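Local structure of competence/damage-inducible protein CinA (Agrobacterium tumefaciens, 2A9S) at the interface of chains A and B. The protein belongs to the CinA family of competence- and damage-inducible proteins and may, like characterised relatives, deamidate nicotinamide mononucleotide. Coordinates in Å, arbitrary orientation; residue numbers count along the deposited sequence, not the author numbering. Chains: chain A/B, competence/damage-inducible protein CinA.

Contact 1: the interface of chains A and B. Residues chain A 6, 36-38, 40-41, 44, 58; chain B 5-6, 35-38, 40-41, 58, 60, 151.
B:Arg151 and A:Thr44 cross at about a right angle, the guanidinium meeting the threonine hydroxyl. B:Arg151 NH1 donates to A:Thr44 OG1 at 3.0 Å, with the oxygen near the guanidinium plane, and NH2 adds a weak bond to the same atom. Bent at chi3 (51°), the arginine brings one face of its guanidinium under the carbonyl oxygen of A:Thr44, which lies over the centre. A:Thr44 OG1 occupies the crowded position between backbone N and carbonyl carbon (chi1 57°), from where it donates over 2.9 Å to A:Ala40 O on the preceding helical turn. That torsion turns the other branch outward, so A:Thr44 CG2 meets ring atom CE1 of B:Tyr60 tightly at 3.3 Å, again roughly at right angles. The tyrosine's chi1 of -24° is far from staggered, which may reflect strain or the modelling of this side chain. On the apolar side, A:Leu38 and B:Leu5 meet tip to tip, CD2 to CD2 at 3.6 Å, and A:Leu38 CD2 also packs on B:Gly41 CA at 3.8 Å. The patch lies around the two-fold axis, where helix 38-43 and the glycines before it in each chain face their counterparts, with strand 53-59 of chain A alongside.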
loop_
_atom_site.group_PDB
_atom_site.type_symbol
_atom_site.label_atom_id
_atom_site.label_comp_id
_atom_site.label_asym_id
_atom_site.label_seq_id
_atom_site.Cartn_x
_atom_site.Cartn_y
_atom_site.Cartn_z
ATOM N N PHE A 6 13.544 -6.101 -0.884
ATOM C CA PHE A 6 14.041 -4.982 -0.064
ATOM C C PHE A 6 15.458 -5.217 0.450
ATOM O O PHE A 6 15.890 -6.369 0.524
ATOM C CB PHE A 6 13.119 -4.734 1.142
ATOM C CG PHE A 6 11.762 -4.193 0.752
ATOM C CD1 PHE A 6 11.557 -2.818 0.680
ATOM C CD2 PHE A 6 10.715 -5.059 0.409
ATOM C CE1 PHE A 6 10.293 -2.324 0.283
ATOM C CE2 PHE A 6 9.453 -4.579 0.052
ATOM C CZ PHE A 6 9.261 -3.201 -0.009
ATOM N N GLY A 36 4.241 5.214 -0.467
ATOM C CA GLY A 36 3.327 4.702 -1.518
ATOM C C GLY A 36 2.882 3.235 -1.410
ATOM O O GLY A 36 2.445 2.643 -2.409
ATOM N N GLY A 37 2.976 2.653 -0.214
ATOM C CA GLY A 37 2.596 1.254 -0.012
ATOM C C GLY A 37 3.771 0.336 0.320
ATOM O O GLY A 37 3.553 -0.837 0.633
ATOM N N LEU A 38 5.008 0.844 0.222
ATOM C CA LEU A 38 6.197 0.019 0.470
ATOM C C LEU A 38 6.350 -0.420 1.922
ATOM O O LEU A 38 7.052 -1.392 2.169
ATOM C CB LEU A 38 7.487 0.712 0.027
ATOM C CG LEU A 38 7.561 1.041 -1.464
ATOM C CD1 LEU A 38 8.907 1.745 -1.804
ATOM C CD2 LEU A 38 7.364 -0.251 -2.285
ATOM N N ALA A 40 3.719 -1.442 4.009
ATOM C CA ALA A 40 2.911 -2.674 3.940
ATOM C C ALA A 40 3.617 -3.704 3.046
ATOM O O ALA A 40 3.610 -4.895 3.377
ATOM C CB ALA A 40 1.502 -2.385 3.444
ATOM N N GLY A 41 4.226 -3.242 1.944
ATOM C CA GLY A 41 4.939 -4.124 1.006
ATOM C C GLY A 41 6.056 -4.894 1.722
ATOM O O GLY A 41 6.167 -6.120 1.625
ATOM N N THR A 44 4.762 -7.485 4.229
ATOM C CA THR A 44 4.085 -8.634 3.635
ATOM C C THR A 44 5.051 -9.457 2.766
ATOM O O THR A 44 4.656 -10.455 2.171
ATOM C CB THR A 44 2.832 -8.236 2.870
ATOM O OG1 THR A 44 3.168 -7.293 1.863
ATOM C CG2 THR A 44 1.791 -7.572 3.800
ATOM N N VAL A 58 -3.040 3.871 1.494
ATOM C CA VAL A 58 -2.066 4.671 0.805
ATOM C C VAL A 58 -2.795 5.938 0.425
ATOM O O VAL A 58 -3.655 5.918 -0.439
ATOM C CB VAL A 58 -1.489 3.953 -0.438
ATOM C CG1 VAL A 58 -0.503 4.882 -1.153
ATOM C CG2 VAL A 58 -0.859 2.622 -0.036
ATOM N N LEU B 5 13.962 -0.064 -7.116
ATOM C CA LEU B 5 13.541 -1.202 -6.301
ATOM C C LEU B 5 12.979 -2.362 -7.143
ATOM O O LEU B 5 13.221 -3.547 -6.847
ATOM C CB LEU B 5 12.504 -0.738 -5.269
ATOM C CG LEU B 5 11.848 -1.750 -4.321
ATOM C CD1 LEU B 5 12.834 -2.365 -3.348
ATOM C CD2 LEU B 5 10.684 -1.079 -3.554
ATOM N N PHE B 6 12.201 -2.020 -8.163
ATOM C CA PHE B 6 11.525 -3.018 -8.974
ATOM C C PHE B 6 12.352 -3.353 -10.211
ATOM O O PHE B 6 13.195 -2.530 -10.642
ATOM C CB PHE B 6 10.117 -2.559 -9.373
ATOM C CG PHE B 6 9.175 -2.422 -8.198
ATOM C CD1 PHE B 6 8.400 -3.493 -7.790
ATOM C CD2 PHE B 6 9.096 -1.213 -7.500
ATOM C CE1 PHE B 6 7.509 -3.370 -6.696
ATOM C CE2 PHE B 6 8.210 -1.086 -6.376
ATOM C CZ PHE B 6 7.451 -2.163 -5.988
ATOM N N THR B 35 -0.397 -8.527 -2.993
ATOM C CA THR B 35 0.760 -7.699 -3.362
ATOM C C THR B 35 1.119 -6.713 -2.241
ATOM O O THR B 35 2.168 -6.075 -2.280
ATOM C CB THR B 35 0.562 -6.922 -4.692
ATOM O OG1 THR B 35 -0.697 -6.212 -4.696
ATOM C CG2 THR B 35 0.660 -7.835 -5.902
ATOM N N GLY B 36 0.224 -6.565 -1.258
ATOM C CA GLY B 36 0.582 -5.825 -0.032
ATOM C C GLY B 36 1.000 -4.376 -0.171
ATOM O O GLY B 36 1.664 -3.825 0.712
ATOM N N GLY B 37 0.574 -3.722 -1.239
ATOM C CA GLY B 37 0.944 -2.315 -1.446
ATOM C C GLY B 37 1.971 -2.096 -2.535
ATOM O O GLY B 37 2.211 -0.941 -2.919
ATOM N N LEU B 38 2.538 -3.198 -3.045
ATOM C CA LEU B 38 3.572 -3.145 -4.092
ATOM C C LEU B 38 3.106 -2.567 -5.443
ATOM O O LEU B 38 3.938 -2.063 -6.188
ATOM C CB LEU B 38 4.202 -4.520 -4.282
ATOM C CG LEU B 38 5.081 -5.032 -3.115
ATOM C CD1 LEU B 38 5.726 -6.398 -3.498
ATOM C CD2 LEU B 38 6.152 -4.000 -2.614
ATOM N N ALA B 40 0.797 -0.014 -5.818
ATOM C CA ALA B 40 0.935 1.418 -5.512
ATOM C C ALA B 40 2.413 1.791 -5.367
ATOM O O ALA B 40 2.826 2.854 -5.837
ATOM C CB ALA B 40 0.153 1.796 -4.265
ATOM N N GLY B 41 3.207 0.908 -4.764
ATOM C CA GLY B 41 4.635 1.194 -4.539
ATOM C C GLY B 41 5.342 1.380 -5.887
ATOM O O GLY B 41 6.114 2.306 -6.072
ATOM N N VAL B 58 -5.045 -1.480 0.942
ATOM C CA VAL B 58 -4.404 -2.762 1.146
ATOM C C VAL B 58 -5.273 -3.589 2.108
ATOM O O VAL B 58 -5.355 -3.273 3.287
ATOM C CB VAL B 58 -2.945 -2.600 1.645
ATOM C CG1 VAL B 58 -2.292 -3.966 1.786
ATOM C CG2 VAL B 58 -2.141 -1.714 0.649
ATOM N N TYR B 60 -5.797 -7.316 2.983
ATOM C CA TYR B 60 -5.466 -8.737 3.116
ATOM C C TYR B 60 -6.618 -9.489 3.737
ATOM O O TYR B 60 -7.046 -10.533 3.246
ATOM C CB TYR B 60 -4.285 -8.892 4.052
ATOM C CG TYR B 60 -3.408 -7.678 4.145
ATOM C CD1 TYR B 60 -2.140 -7.688 3.585
ATOM C CD2 TYR B 60 -3.851 -6.518 4.772
ATOM C CE1 TYR B 60 -1.329 -6.627 3.662
ATOM C CE2 TYR B 60 -3.049 -5.425 4.846
ATOM C CZ TYR B 60 -1.777 -5.482 4.283
ATOM O OH TYR B 60 -0.951 -4.400 4.354
ATOM N N ARG B 151 4.218 -12.123 -6.256
ATOM C CA ARG B 151 3.891 -10.710 -6.029
ATOM C C ARG B 151 4.360 -9.781 -7.190
ATOM O O ARG B 151 3.601 -8.940 -7.697
ATOM C CB ARG B 151 4.428 -10.304 -4.669
ATOM C CG ARG B 151 3.522 -10.854 -3.590
ATOM C CD ARG B 151 4.208 -11.002 -2.241
ATOM N NE ARG B 151 4.920 -9.848 -1.724
ATOM C CZ ARG B 151 4.403 -8.933 -0.900
ATOM N NH1 ARG B 151 3.109 -8.999 -0.568
ATOM N NH2 ARG B 151 5.181 -7.943 -0.426
#

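Contact 2: the interface of chains A and B. Residues chain A 5-6, 38, 148-149, 152; chain B 3-5, 45.
In A:Thr148, chi1 of -57° sets OG1 anti to the carbonyl carbon, while B:Glu45 folds at chi2 (-73°) and B:Met3 runs extended beyond CG, its CG anti to the backbone N (chi1 -162°). The first two torsions bring hydroxyl and carboxylate together: A:Thr148 OG1 lies 2.8 Å from B:Glu45 OE1, meeting it from above the carboxylate plane. The same hydroxyl oxygen, A:Thr148 OG1, is 3.0 Å from the carbonyl oxygen B:Met3 O, which it approaches above the carbonyl plane. Both pairs are hydrogen bonds with OG1 as donor, so one proton probably divides its time between two acceptors. Water 2 also links A:Thr148 OG1 to B:Glu45 O. B:Met3 N, in the N-terminal segment, donates over 3.3 Å to A:Glu149 OE2, a long bond that also arrives above the carboxylate plane. The thioether crosses A:Leu152 obliquely, with B:Met3 CE 3.6 Å from A:Leu152 CD1. B:Met3 CG rests on A:Thr148 CG2 at 3.8 Å. Further along, the two Leu5 side chains cross at about a right angle. Water 1 bridges the two Leu5 carbonyls, 2.6 Å from A:Leu5 O and 2.8 Å from B:Leu5 O. The contact thus pins the N-terminal segment of chain B across the start of helix 147-167 of chain A, which would help hold the pair together.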
loop_
_atom_site.group_PDB
_atom_site.type_symbol
_atom_site.label_atom_id
_atom_site.label_comp_id
_atom_site.label_asym_id
_atom_site.label_seq_id
_atom_site.Cartn_x
_atom_site.Cartn_y
_atom_site.Cartn_z
ATOM N N LEU A 5 13.645 -8.577 -2.231
ATOM C CA LEU A 5 13.194 -7.368 -2.933
ATOM C C LEU A 5 13.745 -6.155 -2.199
ATOM O O LEU A 5 14.342 -5.284 -2.817
ATOM C CB LEU A 5 11.647 -7.307 -3.073
ATOM C CG LEU A 5 11.032 -6.054 -3.718
ATOM C CD1 LEU A 5 11.459 -5.851 -5.186
ATOM C CD2 LEU A 5 9.495 -6.028 -3.623
ATOM N N PHE A 6 13.544 -6.101 -0.884
ATOM C CA PHE A 6 14.041 -4.982 -0.064
ATOM C C PHE A 6 15.458 -5.217 0.450
ATOM O O PHE A 6 15.890 -6.369 0.524
ATOM C CB PHE A 6 13.119 -4.734 1.142
ATOM C CG PHE A 6 11.762 -4.193 0.752
ATOM C CD1 PHE A 6 11.557 -2.818 0.680
ATOM C CD2 PHE A 6 10.715 -5.059 0.409
ATOM C CE1 PHE A 6 10.293 -2.324 0.283
ATOM C CE2 PHE A 6 9.453 -4.579 0.052
ATOM C CZ PHE A 6 9.261 -3.201 -0.009
ATOM N N LEU A 38 5.008 0.844 0.222
ATOM C CA LEU A 38 6.197 0.019 0.470
ATOM C C LEU A 38 6.350 -0.420 1.922
ATOM O O LEU A 38 7.052 -1.392 2.169
ATOM C CB LEU A 38 7.487 0.712 0.027
ATOM C CG LEU A 38 7.561 1.041 -1.464
ATOM C CD1 LEU A 38 8.907 1.745 -1.804
ATOM C CD2 LEU A 38 7.364 -0.251 -2.285
ATOM N N THR A 148 13.863 6.793 -4.457
ATOM C CA THR A 148 13.840 5.434 -3.919
ATOM C C THR A 148 14.617 5.377 -2.585
ATOM O O THR A 148 14.175 4.753 -1.611
ATOM C CB THR A 148 14.455 4.408 -4.930
ATOM O OG1 THR A 148 13.745 4.477 -6.171
ATOM C CG2 THR A 148 14.280 2.987 -4.373
ATOM N N GLU A 149 15.780 6.046 -2.539
ATOM C CA GLU A 149 16.585 6.119 -1.311
ATOM C C GLU A 149 15.828 6.672 -0.090
ATOM O O GLU A 149 15.883 6.076 1.000
ATOM C CB GLU A 149 17.868 6.915 -1.574
ATOM C CG GLU A 149 18.803 6.218 -2.574
ATOM C CD GLU A 149 18.512 6.470 -4.093
ATOM O OE1 GLU A 149 17.446 6.975 -4.510
ATOM O OE2 GLU A 149 19.401 6.136 -4.916
ATOM N N LEU A 152 12.993 4.150 0.889
ATOM C CA LEU A 152 13.491 2.980 1.617
ATOM C C LEU A 152 13.960 3.389 3.020
ATOM O O LEU A 152 13.737 2.655 3.984
ATOM C CB LEU A 152 14.584 2.254 0.834
ATOM C CG LEU A 152 14.041 1.573 -0.438
ATOM C CD1 LEU A 152 15.207 1.021 -1.238
ATOM C CD2 LEU A 152 13.010 0.488 -0.078
ATOM N N MET B 3 19.073 4.166 -7.504
ATOM C CA MET B 3 18.414 2.984 -6.859
ATOM C C MET B 3 17.061 2.764 -7.507
ATOM O O MET B 3 16.243 3.692 -7.540
ATOM C CB MET B 3 18.220 3.243 -5.364
ATOM C CG MET B 3 17.975 2.010 -4.533
ATOM S SD MET B 3 18.320 2.321 -2.808
ATOM C CE MET B 3 18.658 0.648 -2.237
ATOM N N SER B 4 16.830 1.557 -8.034
ATOM C CA SER B 4 15.509 1.156 -8.556
ATOM C C SER B 4 15.046 -0.129 -7.870
ATOM O O SER B 4 15.665 -1.174 -8.034
ATOM C CB SER B 4 15.537 0.972 -10.082
ATOM O OG SER B 4 14.206 0.793 -10.580
ATOM N N LEU B 5 13.962 -0.064 -7.116
ATOM C CA LEU B 5 13.541 -1.202 -6.301
ATOM C C LEU B 5 12.979 -2.362 -7.143
ATOM O O LEU B 5 13.221 -3.547 -6.847
ATOM C CB LEU B 5 12.504 -0.738 -5.269
ATOM C CG LEU B 5 11.848 -1.750 -4.321
ATOM C CD1 LEU B 5 12.834 -2.365 -3.348
ATOM C CD2 LEU B 5 10.684 -1.079 -3.554
ATOM N N GLU B 45 7.062 4.904 -7.546
ATOM C CA GLU B 45 8.517 4.980 -7.719
ATOM C C GLU B 45 8.819 6.071 -8.729
ATOM O O GLU B 45 9.933 6.574 -8.802
ATOM C CB GLU B 45 9.054 3.654 -8.271
ATOM C CG GLU B 45 9.237 2.615 -7.179
ATOM C CD GLU B 45 10.441 2.946 -6.320
ATOM O OE1 GLU B 45 11.589 2.733 -6.800
ATOM O OE2 GLU B 45 10.240 3.404 -5.173
HETATM O O HOH W 1 15.102 -4.773 -5.238
HETATM O O HOH W 2 12.422 6.468 -7.603
#

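Contact 3: the interface of chains A and B. Residues chain A 57-58, 60-61, 64, 68; chain B 53-57.
An antiparallel beta bridge joins the edge strands, 53-59 of chain A and 53-58 of chain B, about the pairing of A:Phe57 with B:Phe57. A:Val58 N donates to B:Gly56 O over 2.8 Å and is nearly straight (171° at H), although it meets the carbonyl from above its plane. The return bond, from B:Gly56 N to A:Val58 O at 2.9 Å, lies in the carbonyl plane on a lone pair. Beyond this bonded pair, A:Thr61 reaches B:Asp54 by weak bonds only. A:Thr61 OG1 is better engaged within chain A, accepting from A:Ala64 N at 3.1 Å. B:Arg55, its CG in the crowded position (chi1 74°) and its chain bent at chi3, turns one guanidinium face toward A:Ala64 CA, which sits toward the rim. B:Asp54 OD2 holds the guanidinium in place through a salt bridge of 2.7 Å to B:Arg55 NE. A:Met68, bent at chi3 (92°), places its methyl CE equally near CD1 and CE1 of the B:Phe57 ring, 3.5 Å from CD1. By backbone pairing the contact continues the beta structure of one subunit into the other, and helix 62-69 of chain A covers the partner strand, which should help fix the relative orientation of the two chains.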
loop_
_atom_site.group_PDB
_atom_site.type_symbol
_atom_site.label_atom_id
_atom_site.label_comp_id
_atom_site.label_asym_id
_atom_site.label_seq_id
_atom_site.Cartn_x
_atom_site.Cartn_y
_atom_site.Cartn_z
ATOM N N PHE A 57 -3.465 1.853 4.242
ATOM C CA PHE A 57 -4.065 2.991 3.523
ATOM C C PHE A 57 -2.941 3.709 2.814
ATOM O O PHE A 57 -1.950 4.061 3.457
ATOM C CB PHE A 57 -4.697 3.954 4.516
ATOM C CG PHE A 57 -5.672 3.302 5.481
ATOM C CD1 PHE A 57 -7.025 3.273 5.167
ATOM C CD2 PHE A 57 -5.245 2.722 6.675
ATOM C CE1 PHE A 57 -7.949 2.686 6.036
ATOM C CE2 PHE A 57 -6.158 2.122 7.536
ATOM C CZ PHE A 57 -7.496 2.104 7.217
ATOM N N VAL A 58 -3.040 3.871 1.494
ATOM C CA VAL A 58 -2.066 4.671 0.805
ATOM C C VAL A 58 -2.795 5.938 0.425
ATOM O O VAL A 58 -3.655 5.918 -0.439
ATOM C CB VAL A 58 -1.489 3.953 -0.438
ATOM C CG1 VAL A 58 -0.503 4.882 -1.153
ATOM C CG2 VAL A 58 -0.859 2.622 -0.036
ATOM N N TYR A 60 -2.140 9.090 -0.906
ATOM C CA TYR A 60 -1.132 9.748 -1.700
ATOM C C TYR A 60 -1.539 11.196 -1.905
ATOM O O TYR A 60 -0.681 12.058 -2.028
ATOM C CB TYR A 60 -0.906 8.992 -3.046
ATOM C CG TYR A 60 0.536 9.133 -3.536
ATOM C CD1 TYR A 60 1.609 8.718 -2.720
ATOM C CD2 TYR A 60 0.839 9.725 -4.779
ATOM C CE1 TYR A 60 2.958 8.861 -3.128
ATOM C CE2 TYR A 60 2.195 9.869 -5.202
ATOM C CZ TYR A 60 3.241 9.438 -4.364
ATOM O OH TYR A 60 4.562 9.562 -4.748
ATOM N N THR A 61 -2.850 11.459 -1.923
ATOM C CA THR A 61 -3.401 12.824 -1.999
ATOM C C THR A 61 -3.967 13.375 -0.687
ATOM O O THR A 61 -4.301 12.634 0.248
ATOM C CB THR A 61 -4.590 12.875 -2.994
ATOM O OG1 THR A 61 -5.572 11.908 -2.584
ATOM C CG2 THR A 61 -4.155 12.575 -4.415
ATOM N N ALA A 64 -7.437 11.899 -0.103
ATOM C CA ALA A 64 -7.344 10.586 0.523
ATOM C C ALA A 64 -7.101 10.670 2.051
ATOM O O ALA A 64 -7.719 9.921 2.818
ATOM C CB ALA A 64 -6.272 9.741 -0.173
ATOM N N MET A 68 -10.076 8.778 3.889
ATOM C CA MET A 68 -9.690 7.504 4.433
ATOM C C MET A 68 -9.328 7.590 5.905
ATOM O O MET A 68 -9.602 6.663 6.645
ATOM C CB MET A 68 -8.509 6.875 3.634
ATOM C CG MET A 68 -8.742 6.600 2.122
ATOM S SD MET A 68 -7.326 5.719 1.413
ATOM C CE MET A 68 -7.831 4.031 1.606
ATOM N N VAL B 53 -1.528 9.033 -9.181
ATOM C CA VAL B 53 -1.927 8.100 -8.116
ATOM C C VAL B 53 -2.799 8.780 -7.053
ATOM O O VAL B 53 -2.350 9.711 -6.342
ATOM C CB VAL B 53 -0.687 7.417 -7.463
ATOM C CG1 VAL B 53 -1.107 6.417 -6.357
ATOM C CG2 VAL B 53 0.175 6.678 -8.558
ATOM N N ASP B 54 -4.035 8.307 -6.922
ATOM C CA ASP B 54 -4.970 8.916 -5.961
ATOM C C ASP B 54 -4.799 8.253 -4.598
ATOM O O ASP B 54 -4.340 8.882 -3.627
ATOM C CB ASP B 54 -6.410 8.788 -6.473
ATOM C CG ASP B 54 -7.432 9.461 -5.544
ATOM O OD1 ASP B 54 -7.271 10.664 -5.237
ATOM O OD2 ASP B 54 -8.392 8.786 -5.145
ATOM N N ARG B 55 -5.166 6.979 -4.519
ATOM C CA ARG B 55 -5.085 6.261 -3.250
ATOM C C ARG B 55 -4.980 4.770 -3.471
ATOM O O ARG B 55 -5.277 4.277 -4.551
ATOM C CB ARG B 55 -6.333 6.574 -2.400
ATOM C CG ARG B 55 -7.597 5.896 -2.897
ATOM C CD ARG B 55 -8.862 6.551 -2.330
ATOM N NE ARG B 55 -8.907 7.975 -2.646
ATOM C CZ ARG B 55 -9.664 8.875 -2.023
ATOM N NH1 ARG B 55 -10.425 8.533 -0.990
ATOM N NH2 ARG B 55 -9.647 10.137 -2.430
ATOM N N GLY B 56 -4.588 4.048 -2.435
ATOM C CA GLY B 56 -4.547 2.610 -2.500
ATOM C C GLY B 56 -5.110 1.999 -1.226
ATOM O O GLY B 56 -4.965 2.591 -0.149
ATOM N N PHE B 57 -5.718 0.823 -1.381
ATOM C CA PHE B 57 -6.386 0.087 -0.319
ATOM C C PHE B 57 -5.668 -1.242 -0.199
ATOM O O PHE B 57 -5.662 -2.045 -1.148
ATOM C CB PHE B 57 -7.831 -0.212 -0.687
ATOM C CG PHE B 57 -8.659 1.005 -1.038
ATOM C CD1 PHE B 57 -9.538 1.524 -0.119
ATOM C CD2 PHE B 57 -8.609 1.580 -2.306
ATOM C CE1 PHE B 57 -10.357 2.617 -0.446
ATOM C CE2 PHE B 57 -9.406 2.686 -2.625
ATOM C CZ PHE B 57 -10.275 3.195 -1.701
#

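Contact 4: the interface of chains A and B. Residues chain A 3, 44-47, 49; chain B 112, 147-148, 151.
The chain leaves helix 38-43 with A:Thr44 at psi 3°, its carbonyl pointing to chain B, and after A:Glu45 it runs extended through A:Ile46 and A:Ala47. B:Arg147, extended from CG to NE with CG anti to the backbone N, grips that oxygen side-on. B:Arg147 NE lies 2.9 Å from A:Thr44 O, within both the guanidinium and carbonyl planes. B:Arg147 NH2 reaches the same A:Thr44 O at 2.8 Å, but from above the carbonyl plane. A:Ser49 OG, which donates to A:Ile46 O, is 3.1 Å from B:Arg147 NH2 and can accept a hydrogen bond from it.

A:Glu45, bent at chi2 (-68°), spreads its two carboxylate oxygens over neighbouring partners. A:Glu45 OE1 accepts from B:Thr148 OG1 at 2.6 Å through its syn lone pair. A:Glu45 OE2 forms a salt bridge with B:Arg151, whose NE stands 2.9 Å away above the carboxylate plane, while NH2 is on the anti lone pair; the two planes are inclined 40°. B:Arg151, with B:Arg147 not far off, probably favours an ionised carboxylate. Water 3 couples A:Glu45 O to B:Thr148 OG1, and A:Ala47 CB touches B:Pro112 CD at 3.8 Å. The patch lies where the loop between helix 38-43 and the short 3-10 helix 49-51 of chain A meets the first turns of helix 147-166 of chain B.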
loop_
_atom_site.group_PDB
_atom_site.type_symbol
_atom_site.label_atom_id
_atom_site.label_comp_id
_atom_site.label_asym_id
_atom_site.label_seq_id
_atom_site.Cartn_x
_atom_site.Cartn_y
_atom_site.Cartn_z
ATOM N N MET A 3 14.321 -15.184 -2.827
ATOM C CA MET A 3 14.497 -13.942 -3.636
ATOM C C MET A 3 14.240 -12.727 -2.756
ATOM O O MET A 3 13.202 -12.642 -2.098
ATOM C CB MET A 3 13.510 -13.924 -4.813
ATOM C CG MET A 3 13.609 -12.671 -5.665
ATOM S SD MET A 3 12.441 -12.654 -7.048
ATOM C CE MET A 3 12.947 -11.130 -7.856
ATOM N N THR A 44 4.762 -7.485 4.229
ATOM C CA THR A 44 4.085 -8.634 3.635
ATOM C C THR A 44 5.051 -9.457 2.766
ATOM O O THR A 44 4.656 -10.455 2.171
ATOM C CB THR A 44 2.832 -8.236 2.870
ATOM O OG1 THR A 44 3.168 -7.293 1.863
ATOM C CG2 THR A 44 1.791 -7.572 3.800
ATOM N N GLU A 45 6.326 -9.066 2.717
ATOM C CA GLU A 45 7.365 -9.964 2.169
ATOM C C GLU A 45 7.580 -11.228 3.052
ATOM O O GLU A 45 8.057 -12.264 2.575
ATOM C CB GLU A 45 8.684 -9.201 1.990
ATOM C CG GLU A 45 8.696 -8.338 0.720
ATOM C CD GLU A 45 8.703 -9.203 -0.558
ATOM O OE1 GLU A 45 9.749 -9.867 -0.871
ATOM O OE2 GLU A 45 7.674 -9.190 -1.257
ATOM N N ILE A 46 7.189 -11.135 4.318
ATOM C CA ILE A 46 7.420 -12.177 5.306
ATOM C C ILE A 46 6.297 -13.230 5.358
ATOM O O ILE A 46 5.112 -12.900 5.557
ATOM C CB ILE A 46 7.617 -11.531 6.690
ATOM C CG1 ILE A 46 8.649 -10.373 6.616
ATOM C CG2 ILE A 46 7.893 -12.599 7.776
ATOM C CD1 ILE A 46 10.022 -10.763 6.170
ATOM N N ALA A 47 6.669 -14.493 5.159
ATOM C CA ALA A 47 5.700 -15.569 5.299
ATOM C C ALA A 47 5.179 -15.580 6.740
ATOM O O ALA A 47 5.952 -15.457 7.696
ATOM C CB ALA A 47 6.304 -16.915 4.907
ATOM N N SER A 49 3.044 -13.168 7.592
ATOM C CA SER A 49 2.599 -11.781 7.795
ATOM C C SER A 49 1.063 -11.559 7.832
ATOM O O SER A 49 0.577 -10.590 8.415
ATOM C CB SER A 49 3.262 -10.857 6.792
ATOM O OG SER A 49 2.909 -11.185 5.471
ATOM N N PRO B 112 4.285 -19.078 0.755
ATOM C CA PRO B 112 4.274 -20.523 0.487
ATOM C C PRO B 112 3.026 -21.230 0.974
ATOM O O PRO B 112 2.722 -22.316 0.459
ATOM C CB PRO B 112 5.495 -21.051 1.265
ATOM C CG PRO B 112 5.745 -20.020 2.340
ATOM C CD PRO B 112 5.306 -18.698 1.758
ATOM N N ARG B 147 7.172 -16.578 -3.165
ATOM C CA ARG B 147 6.248 -15.524 -2.703
ATOM C C ARG B 147 6.553 -14.172 -3.394
ATOM O O ARG B 147 5.658 -13.537 -3.955
ATOM C CB ARG B 147 6.314 -15.449 -1.169
ATOM C CG ARG B 147 5.374 -14.413 -0.592
ATOM C CD ARG B 147 5.620 -14.289 0.896
ATOM N NE ARG B 147 4.736 -13.297 1.508
ATOM C CZ ARG B 147 3.608 -13.579 2.152
ATOM N NH1 ARG B 147 3.174 -14.839 2.249
ATOM N NH2 ARG B 147 2.897 -12.594 2.707
ATOM N N THR B 148 7.806 -13.743 -3.367
ATOM C CA THR B 148 8.201 -12.470 -4.013
ATOM C C THR B 148 7.931 -12.549 -5.517
ATOM O O THR B 148 7.405 -11.590 -6.114
ATOM C CB THR B 148 9.659 -12.139 -3.728
ATOM O OG1 THR B 148 9.848 -12.062 -2.314
ATOM C CG2 THR B 148 10.053 -10.776 -4.349
ATOM N N ARG B 151 4.218 -12.123 -6.256
ATOM C CA ARG B 151 3.891 -10.710 -6.029
ATOM C C ARG B 151 4.360 -9.781 -7.190
ATOM O O ARG B 151 3.601 -8.940 -7.697
ATOM C CB ARG B 151 4.428 -10.304 -4.669
ATOM C CG ARG B 151 3.522 -10.854 -3.590
ATOM C CD ARG B 151 4.208 -11.002 -2.241
ATOM N NE ARG B 151 4.920 -9.848 -1.724
ATOM C CZ ARG B 151 4.403 -8.933 -0.900
ATOM N NH1 ARG B 151 3.109 -8.999 -0.568
ATOM N NH2 ARG B 151 5.181 -7.943 -0.426
HETATM O O HOH W 3 8.278 -12.396 -0.322
#

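Centred near the two-fold axis, contact 1 is the hub: its C-alpha centre lies about 11 Å from those of contacts 2 and 4 and about 13 Å from that of contact 3. It shares A:Phe6, A:Leu38 and B:Leu5 with contact 2, A:Val58 with contact 3, and A:Thr44 and B:Arg151 with contact 4. Contacts 3 and 4, about 23 Å apart, mark opposite reaches of the patches described. Contacts 2 and 4, about 16 Å apart, use symmetry-related Thr148-Glu45 pairs. This continuity is consistent with a stable dimer, although the structure alone does not establish it in solution.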